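Local coordinates for enoyl-CoA hydratase EchA1 (PDB 3QXI), which probably catalyses the reversible hydration of 2-enoyl-CoA thioesters to 3-hydroxyacyl-CoA, at residues B[20-28]-B[194-205]; B[209-218]-B[237-246]. All coordinates share one frame; numbering follows the deposited sequence.

Contact 1: residues B[20-28]-B[194-205]; sequences EQRDRILII and LDAAIALAEKIT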
loop_
_atom_site.group_PDB
_atom_site.type_symbol
_atom_site.label_atom_id
_atom_site.label_comp_id
_atom_site.label_asym_id
_atom_site.label_seq_id
_atom_site.Cartn_x
_atom_site.Cartn_y
_atom_site.Cartn_z
ATOM N N GLU B 20 8.555 11.778 -31.162
ATOM C CA GLU B 20 9.403 12.937 -31.362
ATOM C C GLU B 20 10.431 13.041 -30.248
ATOM O O GLU B 20 10.117 12.827 -29.074
ATOM C CB GLU B 20 8.542 14.200 -31.406
ATOM C CG GLU B 20 9.320 15.498 -31.403
ATOM C CD GLU B 20 8.442 16.689 -31.108
ATOM O OE1 GLU B 20 7.200 16.541 -31.164
ATOM O OE2 GLU B 20 8.999 17.770 -30.826
ATOM N N GLN B 21 11.658 13.365 -30.622
ATOM C CA GLN B 21 12.722 13.529 -29.649
ATOM C C GLN B 21 12.946 15.008 -29.383
ATOM O O GLN B 21 13.040 15.797 -30.314
ATOM C CB GLN B 21 13.993 12.853 -30.164
ATOM C CG GLN B 21 15.185 12.937 -29.237
ATOM C CD GLN B 21 16.363 12.107 -29.723
ATOM O OE1 GLN B 21 16.233 11.326 -30.663
ATOM N NE2 GLN B 21 17.516 12.260 -29.068
ATOM N N ARG B 22 12.972 15.398 -28.113
ATOM C CA ARG B 22 13.427 16.738 -27.746
ATOM C C ARG B 22 14.576 16.540 -26.795
ATOM O O ARG B 22 14.360 16.197 -25.633
ATOM C CB ARG B 22 12.333 17.571 -27.065
ATOM C CG ARG B 22 11.057 17.668 -27.856
ATOM C CD ARG B 22 10.197 18.835 -27.418
ATOM N NE ARG B 22 8.901 18.738 -28.084
ATOM C CZ ARG B 22 7.823 19.453 -27.779
ATOM N NH1 ARG B 22 7.854 20.357 -26.802
ATOM N NH2 ARG B 22 6.706 19.251 -28.464
ATOM N N ASP B 23 15.801 16.726 -27.292
ATOM C CA ASP B 23 16.977 16.529 -26.466
ATOM C C ASP B 23 17.106 15.052 -26.118
ATOM O O ASP B 23 17.266 14.230 -27.013
ATOM C CB ASP B 23 16.845 17.349 -25.187
ATOM C CG ASP B 23 18.083 18.117 -24.865
ATOM O OD1 ASP B 23 19.202 17.554 -25.031
ATOM O OD2 ASP B 23 17.919 19.294 -24.459
ATOM N N ARG B 24 17.038 14.712 -24.830
ATOM C CA ARG B 24 17.161 13.310 -24.384
ATOM C C ARG B 24 15.798 12.734 -23.955
ATOM O O ARG B 24 15.714 11.672 -23.360
ATOM C CB ARG B 24 18.186 13.175 -23.250
ATOM C CG ARG B 24 19.560 13.819 -23.496
ATOM C CD ARG B 24 20.505 13.510 -22.344
ATOM N NE ARG B 24 20.616 12.064 -22.148
ATOM C CZ ARG B 24 21.431 11.266 -22.837
ATOM N NH1 ARG B 24 22.239 11.776 -23.757
ATOM N NH2 ARG B 24 21.431 9.955 -22.613
ATOM N N ILE B 25 14.732 13.433 -24.283
ATOM C CA ILE B 25 13.402 12.964 -23.983
ATOM C C ILE B 25 12.712 12.482 -25.245
ATOM O O ILE B 25 12.722 13.170 -26.268
ATOM C CB ILE B 25 12.572 14.104 -23.346
ATOM C CG1 ILE B 25 13.271 14.610 -22.076
ATOM C CG2 ILE B 25 11.109 13.643 -23.103
ATOM C CD1 ILE B 25 12.762 15.948 -21.599
ATOM N N LEU B 26 12.102 11.309 -25.175
ATOM C CA LEU B 26 11.247 10.848 -26.258
ATOM C C LEU B 26 9.780 11.111 -25.950
ATOM O O LEU B 26 9.274 10.703 -24.906
ATOM C CB LEU B 26 11.467 9.353 -26.524
ATOM C CG LEU B 26 10.981 8.807 -27.879
ATOM C CD1 LEU B 26 11.872 9.295 -29.019
ATOM C CD2 LEU B 26 10.891 7.260 -27.856
ATOM N N ILE B 27 9.098 11.800 -26.851
ATOM C CA ILE B 27 7.692 12.081 -26.657
ATOM C C ILE B 27 6.861 11.192 -27.591
ATOM O O ILE B 27 7.034 11.223 -28.803
ATOM C CB ILE B 27 7.387 13.592 -26.844
ATOM C CG1 ILE B 27 8.179 14.418 -25.804
ATOM C CG2 ILE B 27 5.861 13.841 -26.797
ATOM C CD1 ILE B 27 8.137 15.891 -26.013
ATOM N N ILE B 28 5.961 10.406 -26.997
ATOM C CA ILE B 28 5.182 9.389 -27.680
ATOM C C ILE B 28 3.689 9.738 -27.581
ATOM O O ILE B 28 3.092 9.688 -26.491
ATOM C CB ILE B 28 5.410 7.996 -27.019
ATOM C CG1 ILE B 28 6.911 7.666 -26.943
ATOM C CG2 ILE B 28 4.644 6.904 -27.769
ATOM C CD1 ILE B 28 7.271 6.542 -25.985
ATOM N N LEU B 194 1.854 18.104 -20.919
ATOM C CA LEU B 194 3.098 17.792 -21.595
ATOM C C LEU B 194 4.280 18.643 -21.132
ATOM O O LEU B 194 5.329 18.103 -20.811
ATOM C CB LEU B 194 2.942 17.875 -23.110
ATOM C CG LEU B 194 4.205 17.540 -23.923
ATOM C CD1 LEU B 194 4.750 16.120 -23.578
ATOM C CD2 LEU B 194 3.945 17.669 -25.439
ATOM N N ASP B 195 4.108 19.970 -21.101
ATOM C CA ASP B 195 5.131 20.858 -20.581
ATOM C C ASP B 195 5.578 20.487 -19.148
ATOM O O ASP B 195 6.772 20.366 -18.889
ATOM C CB ASP B 195 4.682 22.319 -20.702
ATOM C CG ASP B 195 4.652 22.812 -22.176
ATOM O OD1 ASP B 195 3.793 23.650 -22.487
ATOM O OD2 ASP B 195 5.464 22.354 -23.024
ATOM N N ALA B 196 4.638 20.269 -18.233
ATOM C CA ALA B 196 4.981 19.849 -16.870
ATOM C C ALA B 196 5.676 18.468 -16.816
ATOM O O ALA B 196 6.626 18.272 -16.033
ATOM C CB ALA B 196 3.751 19.896 -15.974
ATOM N N ALA B 197 5.245 17.530 -17.668
ATOM C CA ALA B 197 5.909 16.238 -17.762
ATOM C C ALA B 197 7.330 16.385 -18.324
ATOM O O ALA B 197 8.274 15.687 -17.885
ATOM C CB ALA B 197 5.079 15.215 -18.601
ATOM N N ILE B 198 7.486 17.272 -19.304
ATOM C CA ILE B 198 8.830 17.598 -19.779
ATOM C C ILE B 198 9.672 18.195 -18.649
ATOM O O ILE B 198 10.808 17.780 -18.452
ATOM C CB ILE B 198 8.833 18.522 -21.008
ATOM C CG1 ILE B 198 8.100 17.836 -22.179
ATOM C CG2 ILE B 198 10.301 18.901 -21.366
ATOM C CD1 ILE B 198 7.846 18.699 -23.386
ATOM N N ALA B 199 9.123 19.113 -17.874
ATOM C CA ALA B 199 9.918 19.648 -16.793
ATOM C C ALA B 199 10.319 18.521 -15.846
ATOM O O ALA B 199 11.491 18.421 -15.476
ATOM C CB ALA B 199 9.212 20.778 -16.057
ATOM N N LEU B 200 9.377 17.640 -15.499
ATOM C CA LEU B 200 9.706 16.508 -14.626
ATOM C C LEU B 200 10.751 15.588 -15.260
ATOM O O LEU B 200 11.680 15.150 -14.594
ATOM C CB LEU B 200 8.434 15.731 -14.189
ATOM C CG LEU B 200 8.564 14.412 -13.420
ATOM C CD1 LEU B 200 9.401 14.619 -12.139
ATOM C CD2 LEU B 200 7.149 13.749 -13.118
ATOM N N ALA B 201 10.608 15.316 -16.553
ATOM C CA ALA B 201 11.568 14.476 -17.259
ATOM C C ALA B 201 12.985 15.077 -17.244
ATOM O O ALA B 201 13.987 14.355 -17.125
ATOM C CB ALA B 201 11.108 14.211 -18.687
ATOM N N GLU B 202 13.064 16.402 -17.353
ATOM C CA GLU B 202 14.363 17.057 -17.326
ATOM C C GLU B 202 15.085 16.906 -15.972
ATOM O O GLU B 202 16.292 16.707 -15.948
ATOM C CB GLU B 202 14.262 18.499 -17.869
ATOM C CG GLU B 202 14.461 18.469 -19.403
ATOM C CD GLU B 202 13.951 19.674 -20.175
ATOM O OE1 GLU B 202 13.459 20.656 -19.572
ATOM O OE2 GLU B 202 14.047 19.632 -21.428
ATOM N N LYS B 203 14.343 16.941 -14.860
ATOM C CA LYS B 203 14.942 16.733 -13.537
ATOM C C LYS B 203 15.595 15.350 -13.454
ATOM O O LYS B 203 16.685 15.191 -12.928
ATOM C CB LYS B 203 13.909 16.895 -12.422
ATOM C CG LYS B 203 13.535 18.346 -12.118
ATOM C CD LYS B 203 12.104 18.474 -11.572
ATOM C CE LYS B 203 11.894 17.652 -10.307
ATOM N NZ LYS B 203 12.839 18.146 -9.263
ATOM N N ILE B 204 14.920 14.361 -14.012
ATOM C CA ILE B 204 15.369 12.974 -13.969
ATOM C C ILE B 204 16.540 12.754 -14.914
ATOM O O ILE B 204 17.504 12.085 -14.543
ATOM C CB ILE B 204 14.221 12.004 -14.261
ATOM C CG1 ILE B 204 13.232 11.994 -13.085
ATOM C CG2 ILE B 204 14.757 10.605 -14.506
ATOM C CD1 ILE B 204 11.887 11.409 -13.458
ATOM N N THR B 205 16.437 13.344 -16.110
ATOM C CA THR B 205 17.499 13.400 -17.111
ATOM C C THR B 205 18.815 14.069 -16.646
ATOM O O THR B 205 19.887 13.748 -17.163
ATOM C CB THR B 205 16.980 14.090 -18.406
ATOM O OG1 THR B 205 15.997 13.250 -19.013
ATOM C CG2 THR B 205 18.096 14.287 -19.411
HETATM O O HOH W 1 5.450 21.571 -25.756
#
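The carbonyl oxygen of Ala201 accepts two bonds from Thr205, the backbone N at 2.8 Å and OG1 at 3.0 Å, the hydroxyl standing above the carbonyl plane. With chi1 at -67°, OG1 lies beside the backbone N of Thr205 and turns back into the helix, while CG2 is sent outward against the bent chain of Arg24, 3.9 Å from its CD. The setting is the crotonase fold: helix 193-205 lies along one face of the main sheet, running nearly antiparallel (150°) to strand 25-28 of the N-terminal beta hairpin, whose type II' turn spans Arg22 to Ile25. From this strand Ile25 and Ile27 both point at the helix. Ile25 drives CD1 into a notch formed by Ala201 CB, Ile198 CG2 and the CG of Glu202, the first of these 3.8 Å away; Ile64 of the neighbouring strand 62-67 packs beside it. Ile27 meets the preceding turns, its CD1 3.9 Å from CD1 of Ile198 and its CG2 near CD1 of Leu194. The far end of Arg24 is held by Ser61 OG and the carbonyl of Ala58, which ties the hairpin turn to the loop leading into strand 62-67. At the solvent side, the extended chain of Arg22 carries its guanidinium over Ile27, whose CD1 covers one face near the rim. NE forms a salt bridge with Glu20 OE2 at 2.9 Å, approaching from above the carboxylate plane. NH1 packs against CD1 of Ile198 and, through a single water that lies in the guanidinium plane, joins hairpin to helix: the water accepts from Arg22 NH1 at 2.9 Å and donates to Asp195 OD2 at 2.8 Å.

Contact 2: residues B[209-218]-B[237-246]; sequences PLAVAATKRI and ILFPIFTSND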
loop_
_atom_site.group_PDB
_atom_site.type_symbol
_atom_site.label_atom_id
_atom_site.label_comp_id
_atom_site.label_asym_id
_atom_site.label_seq_id
_atom_site.Cartn_x
_atom_site.Cartn_y
_atom_site.Cartn_z
ATOM N N PRO B 209 22.346 8.236 -15.473
ATOM C CA PRO B 209 21.368 7.356 -16.099
ATOM C C PRO B 209 21.456 5.903 -15.657
ATOM O O PRO B 209 20.438 5.245 -15.628
ATOM C CB PRO B 209 21.653 7.498 -17.613
ATOM C CG PRO B 209 23.074 8.020 -17.709
ATOM C CD PRO B 209 23.250 8.866 -16.463
ATOM N N LEU B 210 22.653 5.402 -15.348
ATOM C CA LEU B 210 22.785 4.022 -14.881
ATOM C C LEU B 210 22.201 3.867 -13.476
ATOM O O LEU B 210 21.594 2.838 -13.159
ATOM C CB LEU B 210 24.233 3.557 -14.839
ATOM C CG LEU B 210 24.963 3.036 -16.057
ATOM C CD1 LEU B 210 26.432 2.913 -15.611
ATOM C CD2 LEU B 210 24.405 1.672 -16.591
ATOM N N ALA B 211 22.393 4.899 -12.660
ATOM C CA ALA B 211 21.814 4.961 -11.327
ATOM C C ALA B 211 20.274 5.084 -11.367
ATOM O O ALA B 211 19.569 4.380 -10.636
ATOM C CB ALA B 211 22.443 6.109 -10.565
ATOM N N VAL B 212 19.755 5.960 -12.225
ATOM C CA VAL B 212 18.306 6.114 -12.403
ATOM C C VAL B 212 17.681 4.760 -12.802
ATOM O O VAL B 212 16.768 4.263 -12.131
ATOM C CB VAL B 212 17.931 7.244 -13.437
ATOM C CG1 VAL B 212 16.431 7.243 -13.741
ATOM C CG2 VAL B 212 18.294 8.612 -12.914
ATOM N N ALA B 213 18.203 4.143 -13.858
ATOM C CA ALA B 213 17.661 2.883 -14.333
ATOM C C ALA B 213 17.652 1.810 -13.231
ATOM O O ALA B 213 16.687 1.077 -13.081
ATOM C CB ALA B 213 18.463 2.379 -15.572
ATOM N N ALA B 214 18.770 1.701 -12.513
ATOM C CA ALA B 214 18.960 0.681 -11.491
ATOM C C ALA B 214 18.040 0.963 -10.318
ATOM O O ALA B 214 17.539 0.031 -9.690
ATOM C CB ALA B 214 20.432 0.646 -11.036
ATOM N N THR B 215 17.841 2.254 -10.023
ATOM C CA THR B 215 16.926 2.720 -8.983
ATOM C C THR B 215 15.456 2.344 -9.337
ATOM O O THR B 215 14.744 1.786 -8.505
ATOM C CB THR B 215 17.093 4.257 -8.748
ATOM O OG1 THR B 215 18.336 4.526 -8.076
ATOM C CG2 THR B 215 15.977 4.836 -7.906
ATOM N N LYS B 216 15.030 2.622 -10.572
ATOM C CA LYS B 216 13.722 2.189 -11.027
ATOM C C LYS B 216 13.569 0.672 -10.866
ATOM O O LYS B 216 12.527 0.219 -10.392
ATOM C CB LYS B 216 13.448 2.613 -12.487
ATOM C CG LYS B 216 12.169 1.990 -13.095
ATOM C CD LYS B 216 11.907 2.511 -14.506
ATOM C CE LYS B 216 10.914 1.635 -15.283
ATOM N NZ LYS B 216 10.278 2.471 -16.403
ATOM N N ARG B 217 14.597 -0.097 -11.229
ATOM C CA ARG B 217 14.530 -1.574 -11.204
ATOM C C ARG B 217 14.300 -2.109 -9.815
ATOM O O ARG B 217 13.550 -3.070 -9.607
ATOM C CB ARG B 217 15.829 -2.209 -11.698
ATOM C CG ARG B 217 15.783 -2.701 -13.118
ATOM C CD ARG B 217 16.890 -3.718 -13.340
ATOM N NE ARG B 217 16.487 -5.015 -12.826
ATOM C CZ ARG B 217 17.254 -6.100 -12.813
ATOM N NH1 ARG B 217 18.494 -6.067 -13.283
ATOM N NH2 ARG B 217 16.777 -7.223 -12.292
ATOM N N ILE B 218 14.992 -1.513 -8.858
ATOM C CA ILE B 218 14.855 -1.942 -7.488
ATOM C C ILE B 218 13.467 -1.600 -6.950
ATOM O O ILE B 218 12.810 -2.456 -6.362
ATOM C CB ILE B 218 15.974 -1.392 -6.606
ATOM C CG1 ILE B 218 17.297 -1.982 -7.052
ATOM C CG2 ILE B 218 15.754 -1.738 -5.154
ATOM C CD1 ILE B 218 18.443 -1.198 -6.565
ATOM N N ILE B 237 22.011 -5.812 -8.339
ATOM C CA ILE B 237 21.729 -4.619 -9.173
ATOM C C ILE B 237 22.635 -3.435 -8.821
ATOM O O ILE B 237 23.069 -2.707 -9.702
ATOM C CB ILE B 237 20.225 -4.239 -9.131
ATOM C CG1 ILE B 237 19.401 -5.412 -9.645
ATOM C CG2 ILE B 237 19.934 -2.932 -9.943
ATOM C CD1 ILE B 237 17.902 -5.271 -9.412
ATOM N N LEU B 238 22.928 -3.252 -7.535
ATOM C CA LEU B 238 23.897 -2.222 -7.124
ATOM C C LEU B 238 25.315 -2.468 -7.677
ATOM O O LEU B 238 26.067 -1.522 -7.901
ATOM C CB LEU B 238 23.979 -2.108 -5.589
ATOM C CG LEU B 238 22.751 -1.784 -4.709
ATOM C CD1 LEU B 238 23.160 -1.729 -3.217
ATOM C CD2 LEU B 238 22.087 -0.504 -5.140
ATOM N N PHE B 239 25.665 -3.734 -7.902
ATOM C CA PHE B 239 27.067 -4.127 -8.083
ATOM C C PHE B 239 27.817 -3.326 -9.182
ATOM O O PHE B 239 28.938 -2.859 -8.953
ATOM C CB PHE B 239 27.192 -5.665 -8.286
ATOM C CG PHE B 239 28.590 -6.185 -8.126
ATOM C CD1 PHE B 239 29.067 -6.581 -6.870
ATOM C CD2 PHE B 239 29.454 -6.256 -9.229
ATOM C CE1 PHE B 239 30.409 -7.057 -6.709
ATOM C CE2 PHE B 239 30.795 -6.721 -9.084
ATOM C CZ PHE B 239 31.271 -7.125 -7.818
ATOM N N PRO B 240 27.209 -3.162 -10.370
ATOM C CA PRO B 240 27.910 -2.370 -11.391
ATOM C C PRO B 240 27.972 -0.855 -11.083
ATOM O O PRO B 240 28.804 -0.135 -11.661
ATOM C CB PRO B 240 27.081 -2.606 -12.660
ATOM C CG PRO B 240 26.168 -3.786 -12.364
ATOM C CD PRO B 240 25.963 -3.774 -10.889
ATOM N N ILE B 241 27.106 -0.367 -10.197
ATOM C CA ILE B 241 27.144 1.062 -9.854
ATOM C C ILE B 241 28.467 1.455 -9.167
ATOM O O ILE B 241 29.099 2.418 -9.555
ATOM C CB ILE B 241 25.938 1.524 -8.971
ATOM C CG1 ILE B 241 24.575 1.060 -9.532
ATOM C CG2 ILE B 241 26.014 3.048 -8.672
ATOM C CD1 ILE B 241 24.210 1.521 -10.941
ATOM N N PHE B 242 28.865 0.715 -8.138
ATOM C CA PHE B 242 30.069 1.044 -7.362
ATOM C C PHE B 242 31.318 1.377 -8.221
ATOM O O PHE B 242 32.096 2.255 -7.858
ATOM C CB PHE B 242 30.424 -0.107 -6.417
ATOM C CG PHE B 242 29.371 -0.441 -5.399
ATOM C CD1 PHE B 242 29.288 0.262 -4.205
ATOM C CD2 PHE B 242 28.524 -1.525 -5.595
ATOM C CE1 PHE B 242 28.337 -0.073 -3.238
ATOM C CE2 PHE B 242 27.566 -1.881 -4.631
ATOM C CZ PHE B 242 27.470 -1.148 -3.449
ATOM N N THR B 243 31.511 0.669 -9.339
ATOM C CA THR B 243 32.703 0.862 -10.165
ATOM C C THR B 243 32.438 1.596 -11.477
ATOM O O THR B 243 33.370 1.835 -12.255
ATOM C CB THR B 243 33.417 -0.476 -10.472
ATOM O OG1 THR B 243 32.504 -1.393 -11.103
ATOM C CG2 THR B 243 33.979 -1.074 -9.188
ATOM N N SER B 244 31.173 1.953 -11.726
ATOM C CA SER B 244 30.794 2.692 -12.936
ATOM C C SER B 244 31.577 4.002 -13.101
ATOM O O SER B 244 31.939 4.656 -12.124
ATOM C CB SER B 244 29.310 3.025 -12.915
ATOM O OG SER B 244 29.079 4.072 -11.991
ATOM N N ASN B 245 31.801 4.398 -14.342
ATOM C CA ASN B 245 32.441 5.682 -14.600
ATOM C C ASN B 245 31.634 6.865 -14.042
ATOM O O ASN B 245 32.224 7.810 -13.467
ATOM C CB ASN B 245 32.723 5.834 -16.096
ATOM C CG ASN B 245 33.794 4.854 -16.583
ATOM O OD1 ASN B 245 33.579 4.084 -17.518
ATOM N ND2 ASN B 245 34.949 4.881 -15.936
ATOM N N ASP B 246 30.298 6.793 -14.183
ATOM C CA ASP B 246 29.380 7.829 -13.670
ATOM C C ASP B 246 29.508 8.007 -12.161
ATOM O O ASP B 246 29.538 9.134 -11.680
ATOM C CB ASP B 246 27.928 7.540 -14.060
ATOM C CG ASP B 246 27.625 7.868 -15.531
ATOM O OD1 ASP B 246 28.452 8.555 -16.179
ATOM O OD2 ASP B 246 26.552 7.443 -16.039
HETATM O O HOH W 2 24.804 6.773 -14.013
#
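Ile237 lays its CD1 over the centre of the Arg217 guanidinium, 3.5 Å above the plane, so that an aliphatic branch covers one face of a charged group. Arg217 achieves this with a chi1 of -101°, well off a staggered position, and a bend at chi3 that folds the flat end back over Ile237; Glu221 holds NH2 by a salt bridge one turn further on. The other branch of Ile237, CG2, turns inward to Ala214 CB at 3.8 Å and to CG1 of Ile218, the two isoleucines sliding past each other in opposite directions. Beyond them CD1 of Ile218 meets CD2 of Leu238 at 4.0 Å, the side chains crossing at about a right angle. Helices 209-221 and 230-243 thus form an antiparallel hairpin in the C-terminal helical region of the crotonase fold, and Val140, Gly143, Leu144 and Val145 of the second subunit pack on it. Near the kink of the second helix the CG1-CD1 branch of Ile241 is bent, with chi1 -49° and chi2 -59°, which brings CD1 up to helix 209-218, 3.7 Å from the carbonyl oxygen of Leu210 and also touching Ala214 CB. Ser244 next offers CB to CD1 of Leu210, while its OG reaches the Ile241 carbonyl on a lone pair at 2.9 Å and caps Ala247 N of the following helix. Asp246 OD2 rests against CD of Pro209 and accepts from a water that itself accepts from Leu210 N at 2.9 Å; Thr263 N and Gly264 N, from the chain's C-terminal end, also bind this carboxylate.

Helices 193-205 and 209-221 follow each other in the chain, so contact 1 closes just before contact 2 opens, and Ile204 CG2 packs on Val212 CG1 between them. Contact 1 sets a helix on one face of the main sheet, its centre about 13 Å from that of the chain, and is only partly buried, fringed by charged side chains and a water. Contact 2 joins helix to helix, its centre about 20 Å out, yet most of its touching residues are buried, where the second subunit also packs, reaching nine of its residues. Both rely on isoleucine branches; in each, one water joins the segments at an aspartate, from a guanidinium in contact 1 and from a backbone N in contact 2.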